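Local structure of kinase-associated protein B (Bacillus cereus, 1Y71) at residues T92-F106 against L118-L130. The protein is of unknown function but probably acts in association with a kinase, through a fold related to SH3 domains. Residues are numbered along the deposited sequence; the frame is centred on the assembly and turned at random.
Sequences TESLKLALETQMNSF and LETLQQLKKDYKL
Leu99 and Leu121 run alongside each other, pointing opposite ways, where the antiparallel helices 92-104 and 118-127 meet, their axes 10.1 Å apart, and no hydrogen bond joins the two segments. The pair forms a C-terminal helical hairpin beside the antiparallel sheet and illustrates how apolar interdigitation can do most of the work of joining two helices. The closest carbon pair is Leu99 CD2 and Lys125 CB, at 3.5 Å, inside usual van der Waals contact, while Leu99 CD1 meets Leu121 CD2. The two methyls of Leu121 lie against the amide of Gln102, whose NE2 is bonded to the carbonyl of Pro46, and Leu121 CD1 also meets the edge of the Phe106 ring. Selenomethionine Met103 enters as a knob among Leu118, Leu121, Gln122 and Lys125; a bend at its third torsion (-66°) carries CE to Lys125 CD. At the other end, Leu95 CD2 sits over one face of Tyr128, 4.0 Å from the ring centroid, a CH-pi contact. A Schellman motif at Lys129 then turns the chain, and Leu130 packs CD1 on Leu95 CG. The polar flank is looser: Glu100 OE2 takes Lys96 NZ on its syn lone pair at a doubtfully short 2.5 Å, but its salt bridge to Lys125 NZ is long, 3.7 Å. Glu100 thus probably tempers the repulsion between the two lysines, while cohesion across the hairpin rests mainly on hydrocarbon contact.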
loop_
_atom_site.group_PDB
_atom_site.type_symbol
_atom_site.label_atom_id
_atom_site.label_comp_id
_atom_site.label_asym_id
_atom_site.label_seq_id
_atom_site.Cartn_x
_atom_site.Cartn_y
_atom_site.Cartn_z
ATOM N N THR B 92 -6.980 -3.627 2.957
ATOM C CA THR B 92 -7.986 -4.030 3.940
ATOM C C THR B 92 -8.125 -3.059 5.104
ATOM O O THR B 92 -9.251 -2.654 5.465
ATOM C CB THR B 92 -7.717 -5.492 4.422
ATOM O OG1 THR B 92 -7.922 -6.351 3.306
ATOM C CG2 THR B 92 -8.649 -5.910 5.573
ATOM N N GLU B 93 -6.993 -2.639 5.669
ATOM C CA GLU B 93 -7.054 -1.645 6.722
ATOM C C GLU B 93 -7.619 -0.288 6.227
ATOM O O GLU B 93 -8.341 0.392 6.975
ATOM C CB GLU B 93 -5.702 -1.463 7.390
ATOM C CG GLU B 93 -5.807 -1.193 8.903
ATOM C CD GLU B 93 -6.556 -2.286 9.723
ATOM O OE1 GLU B 93 -6.512 -3.501 9.366
ATOM O OE2 GLU B 93 -7.182 -1.916 10.743
ATOM N N SER B 94 -7.289 0.096 4.995
ATOM C CA SER B 94 -7.804 1.352 4.440
ATOM C C SER B 94 -9.339 1.288 4.283
ATOM O O SER B 94 -10.057 2.281 4.529
ATOM C CB SER B 94 -7.120 1.702 3.100
ATOM O OG SER B 94 -7.539 0.843 2.045
ATOM N N LEU B 95 -9.837 0.130 3.842
ATOM C CA LEU B 95 -11.281 -0.093 3.688
ATOM C C LEU B 95 -11.985 -0.016 5.027
ATOM O O LEU B 95 -13.070 0.622 5.159
ATOM C CB LEU B 95 -11.550 -1.435 3.004
ATOM C CG LEU B 95 -13.001 -1.936 2.795
ATOM C CD1 LEU B 95 -13.800 -0.888 1.988
ATOM C CD2 LEU B 95 -13.042 -3.349 2.085
ATOM N N LYS B 96 -11.388 -0.679 6.027
ATOM C CA LYS B 96 -11.910 -0.622 7.394
ATOM C C LYS B 96 -11.995 0.843 7.872
ATOM O O LYS B 96 -13.035 1.286 8.386
ATOM C CB LYS B 96 -11.050 -1.485 8.342
ATOM C CG LYS B 96 -11.694 -1.724 9.717
ATOM C CD LYS B 96 -10.732 -2.546 10.652
ATOM C CE LYS B 96 -11.278 -2.595 12.129
ATOM N NZ LYS B 96 -11.334 -1.210 12.763
ATOM N N LEU B 97 -10.905 1.579 7.698
ATOM C CA LEU B 97 -10.856 3.006 8.050
ATOM C C LEU B 97 -11.863 3.857 7.295
ATOM O O LEU B 97 -12.663 4.578 7.922
ATOM C CB LEU B 97 -9.451 3.575 7.853
ATOM C CG LEU B 97 -9.239 5.060 8.189
ATOM C CD1 LEU B 97 -9.386 5.308 9.706
ATOM C CD2 LEU B 97 -7.877 5.580 7.707
ATOM N N ALA B 98 -11.851 3.775 5.968
ATOM C CA ALA B 98 -12.782 4.523 5.120
ATOM C C ALA B 98 -14.257 4.319 5.568
ATOM O O ALA B 98 -15.067 5.257 5.661
ATOM C CB ALA B 98 -12.601 4.104 3.652
ATOM N N LEU B 99 -14.587 3.084 5.874
ATOM C CA LEU B 99 -15.916 2.727 6.301
ATOM C C LEU B 99 -16.268 3.313 7.672
ATOM O O LEU B 99 -17.373 3.848 7.868
ATOM C CB LEU B 99 -16.034 1.207 6.341
ATOM C CG LEU B 99 -17.434 0.635 6.354
ATOM C CD1 LEU B 99 -18.146 1.042 5.090
ATOM C CD2 LEU B 99 -17.330 -0.939 6.473
ATOM N N GLU B 100 -15.336 3.212 8.611
ATOM C CA GLU B 100 -15.572 3.775 9.956
ATOM C C GLU B 100 -15.754 5.291 9.870
ATOM O O GLU B 100 -16.677 5.861 10.502
ATOM C CB GLU B 100 -14.486 3.368 10.953
ATOM C CG GLU B 100 -14.677 1.917 11.419
ATOM C CD GLU B 100 -13.407 1.241 11.894
ATOM O OE1 GLU B 100 -12.327 1.900 11.940
ATOM O OE2 GLU B 100 -13.495 0.028 12.230
ATOM N N THR B 101 -14.942 5.930 9.022
ATOM C CA THR B 101 -15.048 7.374 8.769
ATOM C C THR B 101 -16.423 7.778 8.250
ATOM O O THR B 101 -17.053 8.724 8.780
ATOM C CB THR B 101 -13.894 7.870 7.830
ATOM O OG1 THR B 101 -12.667 7.673 8.510
ATOM C CG2 THR B 101 -14.005 9.349 7.420
ATOM N N GLN B 102 -16.905 7.053 7.246
ATOM C CA GLN B 102 -18.205 7.331 6.674
ATOM C C GLN B 102 -19.328 7.122 7.694
ATOM O O GLN B 102 -20.272 7.928 7.781
ATOM C CB GLN B 102 -18.470 6.446 5.466
ATOM C CG GLN B 102 -19.776 6.806 4.724
ATOM C CD GLN B 102 -19.963 5.973 3.491
ATOM O OE1 GLN B 102 -19.267 4.973 3.296
ATOM N NE2 GLN B 102 -20.854 6.394 2.625
HETATM N N MSE B 103 -19.245 6.028 8.433
HETATM C CA MSE B 103 -20.208 5.769 9.492
HETATM C C MSE B 103 -20.234 6.858 10.541
HETATM O O MSE B 103 -21.315 7.330 10.900
HETATM C CB MSE B 103 -19.999 4.398 10.113
HETATM C CG MSE B 103 -20.390 3.283 9.159
HETATM SE SE MSE B 103 -20.290 1.493 9.948
HETATM C CE MSE B 103 -18.419 1.323 10.245
ATOM N N ASN B 104 -19.056 7.270 11.008
ATOM C CA ASN B 104 -18.926 8.377 11.953
ATOM C C ASN B 104 -19.421 9.718 11.422
ATOM O O ASN B 104 -19.844 10.588 12.210
ATOM C CB ASN B 104 -17.480 8.504 12.437
ATOM C CG ASN B 104 -17.093 7.402 13.401
ATOM O OD1 ASN B 104 -17.945 6.829 14.076
ATOM N ND2 ASN B 104 -15.804 7.132 13.509
ATOM N N SER B 105 -19.365 9.894 10.103
ATOM C CA SER B 105 -19.811 11.126 9.479
ATOM C C SER B 105 -21.285 11.431 9.737
ATOM O O SER B 105 -21.692 12.570 9.588
ATOM C CB SER B 105 -19.510 11.168 7.969
ATOM O OG SER B 105 -20.514 10.519 7.196
ATOM N N PHE B 106 -22.062 10.415 10.110
ATOM C CA PHE B 106 -23.486 10.575 10.352
ATOM C C PHE B 106 -23.816 10.878 11.817
ATOM O O PHE B 106 -24.965 11.013 12.149
ATOM C CB PHE B 106 -24.252 9.322 9.902
ATOM C CG PHE B 106 -24.172 9.056 8.427
ATOM C CD1 PHE B 106 -24.744 9.940 7.508
ATOM C CD2 PHE B 106 -23.545 7.906 7.949
ATOM C CE1 PHE B 106 -24.692 9.685 6.144
ATOM C CE2 PHE B 106 -23.486 7.643 6.566
ATOM C CZ PHE B 106 -24.061 8.545 5.674
ATOM N N LEU B 118 -26.506 4.230 7.386
ATOM C CA LEU B 118 -25.803 3.577 8.493
ATOM C C LEU B 118 -26.124 2.072 8.533
ATOM O O LEU B 118 -25.215 1.233 8.653
ATOM C CB LEU B 118 -26.043 4.303 9.842
ATOM C CG LEU B 118 -25.190 3.814 11.030
ATOM C CD1 LEU B 118 -23.731 4.127 10.816
ATOM C CD2 LEU B 118 -25.630 4.398 12.387
ATOM N N GLU B 119 -27.398 1.726 8.369
ATOM C CA GLU B 119 -27.831 0.320 8.251
ATOM C C GLU B 119 -27.036 -0.415 7.172
ATOM O O GLU B 119 -26.477 -1.510 7.366
ATOM C CB GLU B 119 -29.296 0.260 7.810
ATOM C CG GLU B 119 -30.323 1.067 8.611
ATOM C CD GLU B 119 -31.768 0.550 8.414
ATOM O OE1 GLU B 119 -31.941 -0.689 8.365
ATOM O OE2 GLU B 119 -32.728 1.369 8.319
ATOM N N THR B 120 -27.041 0.199 6.003
ATOM C CA THR B 120 -26.372 -0.328 4.822
ATOM C C THR B 120 -24.878 -0.557 5.037
ATOM O O THR B 120 -24.364 -1.634 4.714
ATOM C CB THR B 120 -26.639 0.604 3.641
ATOM O OG1 THR B 120 -28.054 0.640 3.450
ATOM C CG2 THR B 120 -25.994 0.099 2.381
ATOM N N LEU B 121 -24.194 0.437 5.600
ATOM C CA LEU B 121 -22.757 0.323 5.880
ATOM C C LEU B 121 -22.453 -0.715 6.934
ATOM O O LEU B 121 -21.437 -1.400 6.847
ATOM C CB LEU B 121 -22.143 1.677 6.258
ATOM C CG LEU B 121 -22.319 2.792 5.205
ATOM C CD1 LEU B 121 -22.136 4.169 5.787
ATOM C CD2 LEU B 121 -21.388 2.562 4.014
ATOM N N GLN B 122 -23.332 -0.837 7.931
ATOM C CA GLN B 122 -23.131 -1.851 8.980
ATOM C C GLN B 122 -23.103 -3.264 8.370
ATOM O O GLN B 122 -22.263 -4.078 8.723
ATOM C CB GLN B 122 -24.186 -1.743 10.093
ATOM C CG GLN B 122 -24.018 -0.544 11.024
ATOM C CD GLN B 122 -25.211 -0.344 11.970
ATOM O OE1 GLN B 122 -26.380 -0.337 11.546
ATOM N NE2 GLN B 122 -24.917 -0.181 13.264
ATOM N N GLN B 123 -24.006 -3.531 7.437
ATOM C CA GLN B 123 -24.023 -4.809 6.737
ATOM C C GLN B 123 -22.809 -4.986 5.843
ATOM O O GLN B 123 -22.196 -6.071 5.831
ATOM C CB GLN B 123 -25.290 -4.969 5.888
ATOM C CG GLN B 123 -25.468 -6.383 5.302
ATOM C CD GLN B 123 -25.368 -7.474 6.363
ATOM O OE1 GLN B 123 -25.963 -7.361 7.433
ATOM N NE2 GLN B 123 -24.593 -8.530 6.075
ATOM N N LEU B 124 -22.494 -3.950 5.067
ATOM C CA LEU B 124 -21.325 -3.990 4.177
ATOM C C LEU B 124 -20.062 -4.381 4.947
ATOM O O LEU B 124 -19.252 -5.181 4.472
ATOM C CB LEU B 124 -21.121 -2.653 3.472
ATOM C CG LEU B 124 -21.804 -2.404 2.133
ATOM C CD1 LEU B 124 -21.421 -1.041 1.668
ATOM C CD2 LEU B 124 -21.400 -3.463 1.098
ATOM N N LYS B 125 -19.930 -3.824 6.147
ATOM C CA LYS B 125 -18.828 -4.125 7.053
ATOM C C LYS B 125 -18.735 -5.637 7.332
ATOM O O LYS B 125 -17.641 -6.200 7.406
ATOM C CB LYS B 125 -19.002 -3.344 8.359
ATOM C CG LYS B 125 -17.920 -3.630 9.399
ATOM C CD LYS B 125 -18.038 -2.757 10.640
ATOM C CE LYS B 125 -16.974 -3.193 11.668
ATOM N NZ LYS B 125 -16.544 -2.083 12.579
ATOM N N LYS B 126 -19.890 -6.289 7.454
ATOM C CA LYS B 126 -19.918 -7.731 7.692
ATOM C C LYS B 126 -19.577 -8.473 6.405
ATOM O O LYS B 126 -18.793 -9.422 6.421
ATOM C CB LYS B 126 -21.275 -8.153 8.259
ATOM C CG LYS B 126 -21.594 -7.465 9.571
ATOM C CD LYS B 126 -22.919 -7.962 10.162
ATOM C CE LYS B 126 -23.192 -7.340 11.526
ATOM N NZ LYS B 126 -24.620 -7.492 11.908
ATOM N N ASP B 127 -20.132 -8.001 5.288
ATOM C CA ASP B 127 -19.901 -8.605 3.984
ATOM C C ASP B 127 -18.428 -8.581 3.554
ATOM O O ASP B 127 -17.935 -9.529 2.946
ATOM C CB ASP B 127 -20.756 -7.919 2.933
ATOM C CG ASP B 127 -22.251 -8.070 3.203
ATOM O OD1 ASP B 127 -22.634 -8.929 4.028
ATOM O OD2 ASP B 127 -23.032 -7.327 2.578
ATOM N N TYR B 128 -17.743 -7.488 3.881
ATOM C CA TYR B 128 -16.333 -7.315 3.550
ATOM C C TYR B 128 -15.370 -8.180 4.374
ATOM O O TYR B 128 -14.169 -8.242 4.058
ATOM C CB TYR B 128 -15.934 -5.878 3.794
ATOM C CG TYR B 128 -16.509 -4.850 2.834
ATOM C CD1 TYR B 128 -16.684 -5.133 1.488
ATOM C CD2 TYR B 128 -16.773 -3.560 3.276
ATOM C CE1 TYR B 128 -17.173 -4.157 0.606
ATOM C CE2 TYR B 128 -17.248 -2.577 2.404
ATOM C CZ TYR B 128 -17.443 -2.882 1.083
ATOM O OH TYR B 128 -17.917 -1.891 0.255
ATOM N N LYS B 129 -15.890 -8.768 5.449
ATOM C CA LYS B 129 -15.114 -9.591 6.405
ATOM C C LYS B 129 -14.415 -8.774 7.495
ATOM O O LYS B 129 -13.469 -9.263 8.117
ATOM C CB LYS B 129 -14.097 -10.473 5.672
ATOM C CG LYS B 129 -14.537 -11.899 5.455
ATOM C CD LYS B 129 -15.886 -12.052 4.783
ATOM C CE LYS B 129 -16.462 -13.399 5.120
ATOM N NZ LYS B 129 -17.843 -13.557 4.634
ATOM N N LEU B 130 -14.891 -7.552 7.742
ATOM C CA LEU B 130 -14.248 -6.632 8.708
ATOM C C LEU B 130 -15.023 -6.464 10.030
ATOM O O LEU B 130 -16.200 -6.870 10.168
ATOM C CB LEU B 130 -14.036 -5.246 8.077
ATOM C CG LEU B 130 -13.759 -5.130 6.574
ATOM C CD1 LEU B 130 -13.982 -3.705 6.090
ATOM C CD2 LEU B 130 -12.357 -5.590 6.231
ATOM O OXT LEU B 130 -14.487 -5.891 10.999
#